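PDB 4H7N: aldehyde dehydrogenase from Anabaena variabilis, which probably oxidises aldehydes to carboxylic acids using NAD+ as the electron acceptor, as other members of its family do. Local coordinates for residues A[249-254]-A[280-285]; A[270-275]-A[368-373]; A[242-247]-A[396-401]; A[331-336]-A[348-353]; A[265-270]-A[391-396]. One frame throughout, in Å; residues are numbered along the deposited sequence.

In the fold
The five contacts gather around one seven-stranded, mostly parallel sheet; contacts 1, 2, 4 and 5 are buried and contact 3 partly so. Contact 2 joins two parallel strands by backbone bonds and apolar side chains, and contact 4 adds the antiparallel edge strand 330-333 through backbone and side-chain bonds, its strand 349-352 lying beside strand 369-375 of contact 2. Contact 1 packs two helices over the sheet, Ile254 and Phe282 resting on Ile272 of contact 2, with no direct hydrogen bond between its segments. Contacts 3 and 5 both use strand 393-397. Contact 5, whose centre lies about 12 Å from the centre of the chain, is mainly apolar; contact 3 relies on backbone, serine and water bonds.

Contact 1. Residues A[249-254]-A[280-285]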
# COMPACT_ATOMS: atom_id res chain seq x y z
N LEU A 249 17.10 35.03 1.77
CA LEU A 249 16.91 33.67 2.19
C LEU A 249 16.51 32.81 1.00
O LEU A 249 16.98 31.68 0.84
CB LEU A 249 15.81 33.59 3.28
CG LEU A 249 16.21 34.27 4.61
CD1 LEU A 249 15.04 34.17 5.62
CD2 LEU A 249 17.50 33.71 5.23
N ALA A 250 15.64 33.32 0.14
CA ALA A 250 15.15 32.50 -0.98
C ALA A 250 16.30 32.10 -1.92
O ALA A 250 16.35 30.96 -2.41
CB ALA A 250 14.07 33.23 -1.75
N THR A 251 17.22 33.04 -2.19
CA THR A 251 18.31 32.72 -3.10
C THR A 251 19.29 31.75 -2.44
O THR A 251 19.77 30.84 -3.10
CB THR A 251 19.03 33.97 -3.65
OG1 THR A 251 19.47 34.78 -2.56
CG2 THR A 251 18.12 34.77 -4.57
N SER A 252 19.60 31.90 -1.15
CA SER A 252 20.47 30.92 -0.50
C SER A 252 19.78 29.52 -0.44
O SER A 252 20.41 28.49 -0.66
CB SER A 252 20.89 31.36 0.91
OG SER A 252 21.69 32.54 0.92
N ALA A 253 18.48 29.49 -0.12
CA ALA A 253 17.80 28.22 0.06
C ALA A 253 17.69 27.46 -1.28
O ALA A 253 17.90 26.25 -1.32
CB ALA A 253 16.42 28.44 0.62
N ILE A 254 17.35 28.19 -2.33
CA ILE A 254 17.13 27.59 -3.66
C ILE A 254 18.47 27.14 -4.26
O ILE A 254 18.57 26.07 -4.84
CB ILE A 254 16.37 28.55 -4.58
CG1 ILE A 254 14.90 28.58 -4.11
CG2 ILE A 254 16.51 28.17 -6.05
CD1 ILE A 254 14.10 29.74 -4.60
N GLU A 280 14.43 39.80 -12.09
CA GLU A 280 15.76 40.26 -12.45
C GLU A 280 16.68 40.30 -11.21
O GLU A 280 17.79 39.76 -11.20
CB GLU A 280 15.68 41.65 -13.11
CG GLU A 280 17.06 42.28 -13.32
CD GLU A 280 17.07 43.65 -14.00
OE1 GLU A 280 16.00 44.29 -14.10
OE2 GLU A 280 18.17 44.11 -14.39
N GLU A 281 16.18 40.92 -10.15
CA GLU A 281 16.90 41.05 -8.88
C GLU A 281 17.27 39.68 -8.27
O GLU A 281 18.39 39.45 -7.76
CB GLU A 281 15.95 41.82 -7.98
CG GLU A 281 16.33 42.10 -6.56
CD GLU A 281 15.24 42.94 -5.89
OE1 GLU A 281 14.28 43.42 -6.59
OE2 GLU A 281 15.36 43.12 -4.68
N PHE A 282 16.32 38.77 -8.35
CA PHE A 282 16.51 37.42 -7.87
C PHE A 282 17.59 36.68 -8.66
O PHE A 282 18.48 36.08 -8.07
CB PHE A 282 15.19 36.65 -7.98
CG PHE A 282 15.30 35.21 -7.60
CD1 PHE A 282 15.60 34.26 -8.53
CD2 PHE A 282 15.02 34.80 -6.30
CE1 PHE A 282 15.69 32.93 -8.18
CE2 PHE A 282 15.12 33.46 -5.93
CZ PHE A 282 15.45 32.53 -6.88
N TYR A 283 17.53 36.68 -9.98
CA TYR A 283 18.47 35.85 -10.68
C TYR A 283 19.90 36.40 -10.58
O TYR A 283 20.85 35.63 -10.52
CB TYR A 283 18.04 35.50 -12.11
CG TYR A 283 18.24 36.49 -13.21
CD1 TYR A 283 19.50 36.76 -13.70
CD2 TYR A 283 17.15 37.08 -13.84
CE1 TYR A 283 19.69 37.63 -14.74
CE2 TYR A 283 17.31 37.95 -14.90
CZ TYR A 283 18.58 38.24 -15.36
OH TYR A 283 18.80 39.13 -16.39
N HIS A 284 20.03 37.72 -10.49
CA HIS A 284 21.34 38.31 -10.24
C HIS A 284 21.90 37.96 -8.90
O HIS A 284 23.10 37.67 -8.77
CB HIS A 284 21.29 39.81 -10.40
CG HIS A 284 21.29 40.24 -11.83
ND1 HIS A 284 22.27 39.84 -12.72
CD2 HIS A 284 20.43 41.00 -12.53
CE1 HIS A 284 22.02 40.36 -13.91
NE2 HIS A 284 20.91 41.07 -13.82
N GLN A 285 21.04 37.92 -7.88
CA GLN A 285 21.54 37.49 -6.59
C GLN A 285 21.91 35.99 -6.63
O GLN A 285 22.96 35.56 -6.10
CB GLN A 285 20.59 37.89 -5.46
CG GLN A 285 21.24 37.64 -4.13
CD GLN A 285 20.37 37.90 -2.91
OE1 GLN A 285 20.81 37.63 -1.80
NE2 GLN A 285 19.15 38.39 -3.10
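Phe282 reaches across to helix 247-259 and sets its ring among Ala250, Thr251 and Ile254. Its CG is anti to the backbone N (chi1 177°), which starts the ring toward the neighbouring helix although the CB itself does not point there. Thr251 makes the closest of these approaches: its methyl CG2 comes obliquely to the ring, 3.5 Å from Phe282 CE2, and the two side chains slide past each other in opposite directions. The side chains of Ile254 and Phe282 cross at about a right angle, and Ile254 CD1 comes to the ring edge, 3.8 Å from Phe282 CZ. Ala250 CB also lies near the ring plane, 4.3 Å from Phe282 CE2. The two helices, 9.7 Å apart at closest approach and crossing at -48°, lie over the same face of the seven-stranded sheet, before and after strand 269-275 in the chain; Phe282 and Ile254 both rest on Ile272 of that strand, so the aromatic ring fills the angle between helix pair and sheet. On the other side of Thr251 the contact turns polar. Thr251 OG1, held between the backbone N and the carbonyl carbon (chi1 55°), stands 3.2 Å from Gln285 OE1, at the end of an extended glutamine chain that crosses the threonine at about a right angle. The two oxygens are not hydrogen-bonded to each other. Lys289 NZ bonds to both of them and probably offsets their mutual repulsion, while Thr251 OG1 also bonds to Leu247 O within its own helix.

Contact 2. Residues A[270-275]-A[368-373]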
# COMPACT_ATOMS: atom_id res chain seq x y z
N GLU A 270 14.57 21.76 -9.27
CA GLU A 270 14.96 21.69 -10.66
C GLU A 270 14.25 22.72 -11.55
O GLU A 270 14.53 22.80 -12.73
CB GLU A 270 14.69 20.29 -11.18
CG GLU A 270 15.67 19.24 -10.62
CD GLU A 270 15.89 18.00 -11.51
OE1 GLU A 270 15.42 17.98 -12.67
OE2 GLU A 270 16.52 17.02 -11.01
N ARG A 271 13.30 23.46 -10.99
CA ARG A 271 12.57 24.52 -11.72
C ARG A 271 12.25 25.64 -10.76
O ARG A 271 11.82 25.37 -9.66
CB ARG A 271 11.23 24.02 -12.22
CG ARG A 271 11.33 22.71 -12.92
CD ARG A 271 9.97 22.28 -13.43
NE ARG A 271 9.20 21.53 -12.47
CZ ARG A 271 7.88 21.67 -12.28
NH1 ARG A 271 7.19 22.65 -12.86
NH2 ARG A 271 7.25 20.87 -11.43
N ILE A 272 12.43 26.88 -11.18
CA ILE A 272 12.29 28.03 -10.32
C ILE A 272 11.40 29.08 -11.00
O ILE A 272 11.70 29.50 -12.14
CB ILE A 272 13.66 28.62 -10.00
CG1 ILE A 272 14.54 27.57 -9.29
CG2 ILE A 272 13.50 29.79 -9.07
CD1 ILE A 272 16.04 27.88 -9.44
N TYR A 273 10.29 29.43 -10.34
CA TYR A 273 9.32 30.40 -10.85
C TYR A 273 9.35 31.62 -9.94
O TYR A 273 9.22 31.48 -8.74
CB TYR A 273 7.93 29.76 -10.88
CG TYR A 273 7.93 28.50 -11.72
CD1 TYR A 273 7.86 28.57 -13.10
CD2 TYR A 273 8.10 27.25 -11.11
CE1 TYR A 273 7.96 27.42 -13.88
CE2 TYR A 273 8.17 26.09 -11.86
CZ TYR A 273 8.11 26.19 -13.25
OH TYR A 273 8.16 25.03 -13.96
N VAL A 274 9.52 32.82 -10.52
CA VAL A 274 9.66 34.04 -9.71
C VAL A 274 8.73 35.14 -10.22
O VAL A 274 8.64 35.38 -11.42
CB VAL A 274 11.10 34.58 -9.76
CG1 VAL A 274 11.28 35.71 -8.76
CG2 VAL A 274 12.10 33.47 -9.46
N ALA A 275 8.06 35.80 -9.29
CA ALA A 275 7.21 36.94 -9.62
C ALA A 275 7.99 37.86 -10.56
O ALA A 275 9.16 38.20 -10.27
CB ALA A 275 6.85 37.69 -8.35
N PRO A 368 23.18 20.22 -11.49
CA PRO A 368 23.16 21.44 -10.68
C PRO A 368 22.64 22.63 -11.50
O PRO A 368 23.29 23.68 -11.58
CB PRO A 368 24.63 21.62 -10.31
CG PRO A 368 25.35 21.14 -11.53
CD PRO A 368 24.50 20.01 -12.11
N ILE A 369 21.47 22.46 -12.07
CA ILE A 369 20.93 23.42 -13.04
C ILE A 369 19.76 24.19 -12.44
O ILE A 369 18.90 23.61 -11.82
CB ILE A 369 20.41 22.72 -14.29
CG1 ILE A 369 21.44 21.73 -14.81
CG2 ILE A 369 20.10 23.74 -15.38
CD1 ILE A 369 22.84 22.31 -15.00
N MSE A 370 19.75 25.50 -12.68
CA MSE A 370 18.76 26.38 -12.09
C MSE A 370 18.16 27.16 -13.23
O MSE A 370 18.68 28.23 -13.58
CB MSE A 370 19.44 27.29 -11.09
CG MSE A 370 19.81 26.55 -9.82
SE MSE A 370 20.98 27.57 -8.63
CE MSE A 370 22.67 27.44 -9.61
N PRO A 371 17.13 26.62 -13.88
CA PRO A 371 16.37 27.40 -14.86
C PRO A 371 15.33 28.27 -14.16
O PRO A 371 14.50 27.75 -13.39
CB PRO A 371 15.68 26.31 -15.72
CG PRO A 371 15.60 25.10 -14.83
CD PRO A 371 16.54 25.29 -13.67
N VAL A 372 15.33 29.55 -14.46
CA VAL A 372 14.48 30.51 -13.77
C VAL A 372 13.50 31.19 -14.72
O VAL A 372 13.92 31.81 -15.65
CB VAL A 372 15.35 31.60 -13.10
CG1 VAL A 372 14.50 32.49 -12.22
CG2 VAL A 372 16.41 30.91 -12.24
N MSE A 373 12.21 31.10 -14.43
CA MSE A 373 11.16 31.68 -15.29
C MSE A 373 10.36 32.71 -14.52
O MSE A 373 9.99 32.45 -13.41
CB MSE A 373 10.13 30.59 -15.59
CG MSE A 373 10.25 30.07 -17.00
SE MSE A 373 8.78 28.82 -17.38
CE MSE A 373 7.52 29.90 -18.42
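Tyr273 CG stands beside its backbone N, anti to the carbonyl carbon (chi1 -57°), and Met373 CG sits off the staggered positions (chi1 -105°); from these starts both side chains run out on the same face of the sheet, side by side and pointing the same way. The selenium of Met373, a selenomethionine, meets the ring at its edge, 3.9 Å from Tyr273 CE1, in a Met-aromatic contact. On the opposite face of the sheet Ile272 CD1 lies 3.8 Å from Met370 CB, and Val274 CG2 lies 3.8 Å from Val372 CG1. Between these faces the parallel strands are joined by three backbone bonds: Met373 N to Ile272 O (2.8 Å), Val274 N to Met373 O (3.0 Å) and the more bent Ile272 N to Pro371 O (3.2 Å). Tyr273 OH accepts from Arg271 NH1 at 2.8 Å and also bonds to His356 NE2. A phenylalanine at Tyr273 would keep the ring edge for Met373 but would probably leave Arg271 NH1 and His356 NE2 without their shared oxygen. Strands 237-241 and 349-352 flank the pair, and helices 247-259 and 279-292 pack on the face of Ile272 and Val372 through Ile254, Phe282 and Phe279.

Contact 3. Residues A[242-247]-A[396-401]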
# COMPACT_ATOMS: atom_id res chain seq x y z
N LEU A 242 7.24 34.26 -4.51
CA LEU A 242 6.28 35.35 -4.63
C LEU A 242 6.93 36.69 -4.37
O LEU A 242 8.03 36.79 -3.77
CB LEU A 242 5.10 35.13 -3.65
CG LEU A 242 4.41 33.76 -3.79
CD1 LEU A 242 3.36 33.63 -2.70
CD2 LEU A 242 3.78 33.59 -5.18
N GLU A 243 6.19 37.71 -4.80
CA GLU A 243 6.66 39.09 -4.81
C GLU A 243 7.11 39.56 -3.43
O GLU A 243 8.08 40.29 -3.34
CB GLU A 243 5.49 39.95 -5.30
CG GLU A 243 5.83 41.37 -5.63
CD GLU A 243 4.73 41.98 -6.49
OE1 GLU A 243 3.54 41.98 -6.06
OE2 GLU A 243 5.03 42.41 -7.62
N SER A 244 6.38 39.15 -2.37
CA SER A 244 6.68 39.50 -0.98
C SER A 244 7.85 38.71 -0.33
O SER A 244 8.16 38.92 0.85
CB SER A 244 5.43 39.26 -0.12
OG SER A 244 5.06 37.89 -0.09
N ALA A 245 8.46 37.79 -1.07
CA ALA A 245 9.46 36.88 -0.45
C ALA A 245 10.67 37.59 0.12
O ALA A 245 11.02 38.65 -0.34
CB ALA A 245 9.94 35.84 -1.46
N ASN A 246 11.37 36.94 1.05
CA ASN A 246 12.68 37.41 1.51
C ASN A 246 13.70 36.84 0.53
O ASN A 246 14.02 35.64 0.59
CB ASN A 246 12.97 36.92 2.94
CG ASN A 246 14.34 37.34 3.46
OD1 ASN A 246 15.29 37.53 2.70
ND2 ASN A 246 14.46 37.44 4.78
N LEU A 247 14.19 37.68 -0.39
CA LEU A 247 15.02 37.20 -1.51
C LEU A 247 16.39 36.70 -1.09
O LEU A 247 16.99 35.88 -1.78
CB LEU A 247 15.21 38.29 -2.56
CG LEU A 247 13.91 38.75 -3.22
CD1 LEU A 247 14.23 39.87 -4.20
CD2 LEU A 247 13.20 37.59 -3.90
N VAL A 396 7.70 27.04 -1.58
CA VAL A 396 7.07 28.33 -1.83
C VAL A 396 7.62 29.33 -0.84
O VAL A 396 7.65 29.04 0.36
CB VAL A 396 5.54 28.26 -1.61
CG1 VAL A 396 4.90 29.60 -1.94
CG2 VAL A 396 4.91 27.16 -2.49
N PHE A 397 7.99 30.51 -1.34
CA PHE A 397 8.54 31.59 -0.56
C PHE A 397 7.64 32.79 -0.67
O PHE A 397 7.23 33.21 -1.77
CB PHE A 397 9.92 32.01 -1.05
CG PHE A 397 10.97 30.96 -0.90
CD1 PHE A 397 11.08 29.95 -1.83
CD2 PHE A 397 11.85 30.99 0.18
CE1 PHE A 397 12.02 28.97 -1.69
CE2 PHE A 397 12.83 30.02 0.31
CZ PHE A 397 12.91 29.02 -0.64
N ALA A 398 7.34 33.36 0.48
CA ALA A 398 6.63 34.61 0.52
C ALA A 398 6.98 35.40 1.79
O ALA A 398 7.78 34.97 2.64
CB ALA A 398 5.13 34.35 0.43
N GLY A 399 6.31 36.54 1.89
CA GLY A 399 6.49 37.48 2.99
C GLY A 399 5.89 36.98 4.26
O GLY A 399 6.17 37.53 5.29
N SER A 400 5.06 35.95 4.21
CA SER A 400 4.47 35.41 5.42
C SER A 400 4.16 33.96 5.18
O SER A 400 3.98 33.56 4.04
CB SER A 400 3.18 36.17 5.77
OG SER A 400 2.13 35.78 4.87
N GLU A 401 4.07 33.17 6.24
CA GLU A 401 3.74 31.79 6.07
C GLU A 401 2.33 31.62 5.49
O GLU A 401 2.13 30.76 4.65
CB GLU A 401 3.97 30.97 7.35
CG GLU A 401 2.82 30.95 8.33
CD GLU A 401 3.07 30.06 9.56
OE1 GLU A 401 4.20 30.07 10.11
OE2 GLU A 401 2.10 29.40 10.00
O HOH W 1 10.43 34.44 1.81
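Leu242 to Ala245 form a type I turn whose start is tied to strand 393-397 by Leu242 N bonding to Phe397 O at 2.9 Å, and Ala245 and Ala398 pass with their CA atoms only 3.8 Å apart. Leu242 lays its CD1 3.7 Å from Ala398 CB, and Ala245 CB sits 3.9 Å from Phe397 CB. Ser244 supplies the polar link: its OG, between the backbone N and the carbonyl carbon (chi1 64°), accepts the N-H of Gly399 at 2.7 Å and also bonds to Glu403 OE1. An alanine in place of Ser244 would probably leave the Gly399 N-H and the Glu403 carboxylate each without this partner. Gly399 comes so close here that a side chain on it would collide with Ser244 CB. Further along, one water accepts from Asn246 N and donates to Ala398 O, both at 2.8 Å. Asn246 and Ser400 then act as N-caps of helices 247-259 and 401-408. Leu242, Phe397 and Ala398 are buried, whereas near the exposed Gly399 and Asn246 polar groups take over: one hydroxyl serves both Gly399 N and Glu403, and the water satisfies Asn246 N and Ala398 O where no direct bond spans them.

Contact 4. Residues A[331-336]-A[348-353]; sequences IHCGGK and PTVMTN
The imidazole of His332 presents its edge to strand 349-352: Val350 O, Met351 CA and Thr352 OG1 all lie near the ring plane. NE2 shares a nearly straight hydrogen bond of 2.8 Å with Thr352 OG1 (175°), and either atom could be the donor; the two side chains cross at about a right angle. The ring also meets that of Tyr283 from helix 279-292, with the planes inclined at about 45°. His332 CG stands beside the backbone N (chi1 -60°), on the side from which the ring can reach Thr352, and that backbone N-H is accepted by Val350 O at 2.9 Å. Ile331 and Met351, a selenomethionine, form a non-hydrogen-bonded pair and lie side by side, Ile331 CD1 being 4.0 Å from Met351 CG. Cys333 SG takes a weak bond from Val350 N and rests 3.8 Å from Val350 CG2. Nearer the turn, Thr349 OG1 accepts the N-H of Gly335 at 2.9 Å and bonds as well to Arg347 O, which probably helps to hold the turning chain. Gly334 has a positive phi, and a side chain on it would strike Pro348 O and Thr349 OG1. Strand 330-333 is the antiparallel edge strand, within this chain, of an otherwise parallel sheet, the Rossmann-like core expected of the catalytic domain in aldehyde dehydrogenases.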
# COMPACT_ATOMS: atom_id res chain seq x y z
N ILE A 331 22.62 31.22 -20.73
CA ILE A 331 23.41 30.68 -19.63
C ILE A 331 24.14 31.84 -18.99
O ILE A 331 24.92 32.49 -19.66
CB ILE A 331 24.51 29.71 -20.13
CG1 ILE A 331 23.91 28.60 -21.03
CG2 ILE A 331 25.35 29.17 -18.98
CD1 ILE A 331 23.28 27.47 -20.33
N HIS A 332 23.90 32.08 -17.71
CA HIS A 332 24.60 33.16 -17.03
C HIS A 332 25.89 32.72 -16.34
O HIS A 332 26.78 33.53 -16.15
CB HIS A 332 23.68 33.82 -16.03
CG HIS A 332 22.46 34.41 -16.67
ND1 HIS A 332 22.40 35.72 -17.07
CD2 HIS A 332 21.29 33.85 -17.02
CE1 HIS A 332 21.22 35.96 -17.62
NE2 HIS A 332 20.53 34.84 -17.61
N CYS A 333 25.98 31.46 -15.97
CA CYS A 333 27.16 30.94 -15.29
C CYS A 333 27.12 29.43 -15.44
O CYS A 333 26.05 28.82 -15.65
CB CYS A 333 27.21 31.36 -13.80
SG CYS A 333 25.88 30.73 -12.69
N GLY A 334 28.29 28.84 -15.34
CA GLY A 334 28.45 27.41 -15.56
C GLY A 334 28.02 26.97 -16.94
O GLY A 334 28.49 27.49 -17.90
N GLY A 335 27.21 25.92 -17.05
CA GLY A 335 26.68 25.54 -18.34
C GLY A 335 27.50 24.61 -19.20
O GLY A 335 27.16 24.40 -20.34
N LYS A 336 28.53 23.99 -18.62
CA LYS A 336 29.39 23.05 -19.35
C LYS A 336 29.63 21.76 -18.58
O LYS A 336 30.22 21.80 -17.51
CB LYS A 336 30.76 23.67 -19.57
CG LYS A 336 30.76 24.94 -20.36
CD LYS A 336 32.19 25.48 -20.43
CE LYS A 336 32.27 26.96 -20.06
NZ LYS A 336 31.63 27.82 -21.09
N PRO A 348 27.48 24.81 -10.90
CA PRO A 348 26.18 25.46 -10.71
C PRO A 348 25.85 26.37 -11.89
O PRO A 348 26.66 27.18 -12.31
CB PRO A 348 26.39 26.27 -9.43
CG PRO A 348 27.38 25.46 -8.65
CD PRO A 348 28.34 24.97 -9.70
N THR A 349 24.69 26.16 -12.48
CA THR A 349 24.33 26.76 -13.73
C THR A 349 23.01 27.48 -13.59
O THR A 349 22.00 26.84 -13.27
CB THR A 349 24.22 25.67 -14.79
OG1 THR A 349 25.49 25.02 -14.92
CG2 THR A 349 23.78 26.19 -16.11
N VAL A 350 23.00 28.81 -13.79
CA VAL A 350 21.76 29.61 -13.83
C VAL A 350 21.43 29.92 -15.28
O VAL A 350 22.28 30.46 -16.00
CB VAL A 350 21.89 30.92 -13.04
CG1 VAL A 350 20.60 31.74 -13.11
CG2 VAL A 350 22.26 30.62 -11.60
N MSE A 351 20.20 29.62 -15.69
CA MSE A 351 19.72 29.93 -17.03
C MSE A 351 18.41 30.66 -16.99
O MSE A 351 17.55 30.39 -16.15
CB MSE A 351 19.42 28.69 -17.83
CG MSE A 351 20.32 27.50 -17.61
SE MSE A 351 19.77 26.01 -18.84
CE MSE A 351 17.92 26.30 -19.00
N THR A 352 18.22 31.55 -17.94
CA THR A 352 16.95 32.28 -18.10
C THR A 352 16.52 32.19 -19.58
O THR A 352 17.17 31.51 -20.40
CB THR A 352 17.05 33.77 -17.63
OG1 THR A 352 17.94 34.49 -18.47
CG2 THR A 352 17.53 33.90 -16.15
N ASN A 353 15.43 32.87 -19.91
CA ASN A 353 14.74 32.69 -21.17
C ASN A 353 14.40 31.22 -21.40
O ASN A 353 14.71 30.66 -22.43
CB ASN A 353 15.60 33.21 -22.30
CG ASN A 353 14.77 33.69 -23.48
OD1 ASN A 353 13.86 34.49 -23.31
ND2 ASN A 353 15.10 33.20 -24.67

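Contact 5. Residues A[265-270]-A[391-396]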
# COMPACT_ATOMS: atom_id res chain seq x y z
N SER A 265 19.79 14.30 -6.85
CA SER A 265 18.87 14.05 -5.78
C SER A 265 17.46 14.15 -6.34
O SER A 265 17.14 15.11 -7.06
CB SER A 265 19.03 15.04 -4.66
OG SER A 265 18.12 14.84 -3.66
N CYS A 266 16.62 13.20 -5.90
CA CYS A 266 15.15 13.22 -6.15
C CYS A 266 14.54 14.55 -5.67
O CYS A 266 13.58 15.04 -6.25
CB CYS A 266 14.48 12.02 -5.40
SG CYS A 266 14.98 10.46 -6.16
N LEU A 267 15.13 15.12 -4.62
CA LEU A 267 14.63 16.32 -3.88
C LEU A 267 15.27 17.62 -4.30
O LEU A 267 15.07 18.67 -3.68
CB LEU A 267 14.93 16.16 -2.37
CG LEU A 267 14.44 14.85 -1.81
CD1 LEU A 267 14.93 14.64 -0.38
CD2 LEU A 267 12.94 14.80 -1.91
N SER A 268 16.05 17.58 -5.36
CA SER A 268 16.70 18.75 -5.85
C SER A 268 15.62 19.68 -6.42
O SER A 268 14.72 19.21 -7.15
CB SER A 268 17.67 18.37 -7.01
OG SER A 268 18.50 19.46 -7.22
N ILE A 269 15.77 20.98 -6.18
CA ILE A 269 14.97 21.99 -6.85
C ILE A 269 15.45 22.03 -8.33
O ILE A 269 16.63 22.32 -8.59
CB ILE A 269 15.11 23.39 -6.22
CG1 ILE A 269 14.63 23.42 -4.76
CG2 ILE A 269 14.38 24.43 -7.08
CD1 ILE A 269 13.20 22.89 -4.56
N GLU A 270 14.57 21.76 -9.27
CA GLU A 270 14.96 21.69 -10.66
C GLU A 270 14.25 22.72 -11.55
O GLU A 270 14.53 22.80 -12.73
CB GLU A 270 14.69 20.29 -11.18
CG GLU A 270 15.67 19.24 -10.62
CD GLU A 270 15.89 18.00 -11.51
OE1 GLU A 270 15.42 17.98 -12.67
OE2 GLU A 270 16.52 17.02 -11.01
N GLY A 391 5.66 14.60 -8.71
CA GLY A 391 4.88 15.15 -7.61
C GLY A 391 5.46 14.79 -6.28
O GLY A 391 4.73 14.42 -5.35
N LEU A 392 6.78 14.93 -6.16
CA LEU A 392 7.46 14.54 -4.97
C LEU A 392 7.43 15.69 -3.94
O LEU A 392 6.89 15.52 -2.83
CB LEU A 392 8.93 14.14 -5.29
CG LEU A 392 9.67 13.40 -4.20
CD1 LEU A 392 9.00 12.09 -3.82
CD2 LEU A 392 11.12 13.09 -4.57
N SER A 393 8.04 16.83 -4.30
CA SER A 393 8.06 17.97 -3.38
C SER A 393 8.00 19.30 -4.12
O SER A 393 8.06 19.34 -5.34
CB SER A 393 9.36 17.96 -2.53
OG SER A 393 10.07 16.74 -2.65
N ALA A 394 8.03 20.37 -3.34
CA ALA A 394 8.06 21.73 -3.86
C ALA A 394 8.42 22.72 -2.75
O ALA A 394 8.45 22.38 -1.58
CB ALA A 394 6.71 22.12 -4.47
N ALA A 395 8.67 23.95 -3.14
CA ALA A 395 8.93 25.02 -2.18
C ALA A 395 8.17 26.29 -2.58
O ALA A 395 8.07 26.60 -3.78
CB ALA A 395 10.41 25.30 -2.10
N VAL A 396 7.70 27.04 -1.58
CA VAL A 396 7.07 28.33 -1.83
C VAL A 396 7.62 29.33 -0.84
O VAL A 396 7.65 29.04 0.36
CB VAL A 396 5.54 28.26 -1.61
CG1 VAL A 396 4.90 29.60 -1.94
CG2 VAL A 396 4.91 27.16 -2.49
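Leu267 sets a methyl against a hydroxyl: its CD2 lies 3.5 Å from Ser393 OG, and that serine has an almost eclipsed first torsion (chi1 -11°), an uncommon setting for a side chain. The explanation probably lies with Asp237, whose OD2 bonds to Ser393 OG and would hold the hydroxyl there, leaving the leucine to pack beside it. No hydrogen bond joins the two segments. Their contact is otherwise mostly apolar, and Leu392 is its hub. Its CG is anti to the backbone N (chi1 -166°), and its CD2 methyl meets three groups of the facing turn: Leu267 CD2 at 3.6 Å, Cys266 CB at 3.6 Å and the carbonyl oxygen Cys266 O at 3.6 Å. The two leucine side chains cross obliquely, methyl against methyl. The turn that offers these groups is fastened within itself. Ser265 to Ser268 make a type I turn closed by Ser268 N bonding to Ser265 O at 3.2 Å, and Ser265 OG accepts from Leu267 N, also at 3.2 Å, in an ST turn. The side chain of Leu392 is about 4 Å from that of Glu232, a predicted active-site residue, so this packing probably borders the catalytic site. Further along, Ile269 CD1 approaches Ala395 CB at a looser 4.4 Å. The two segments run in much the same direction, and strand 237-241 lies between their strands 269-275 and 393-397 in the sheet; Ile269 rests on its Ala239 and Leu392 on its Asp237, while strand 415-418 borders strand 393-397 on the far side.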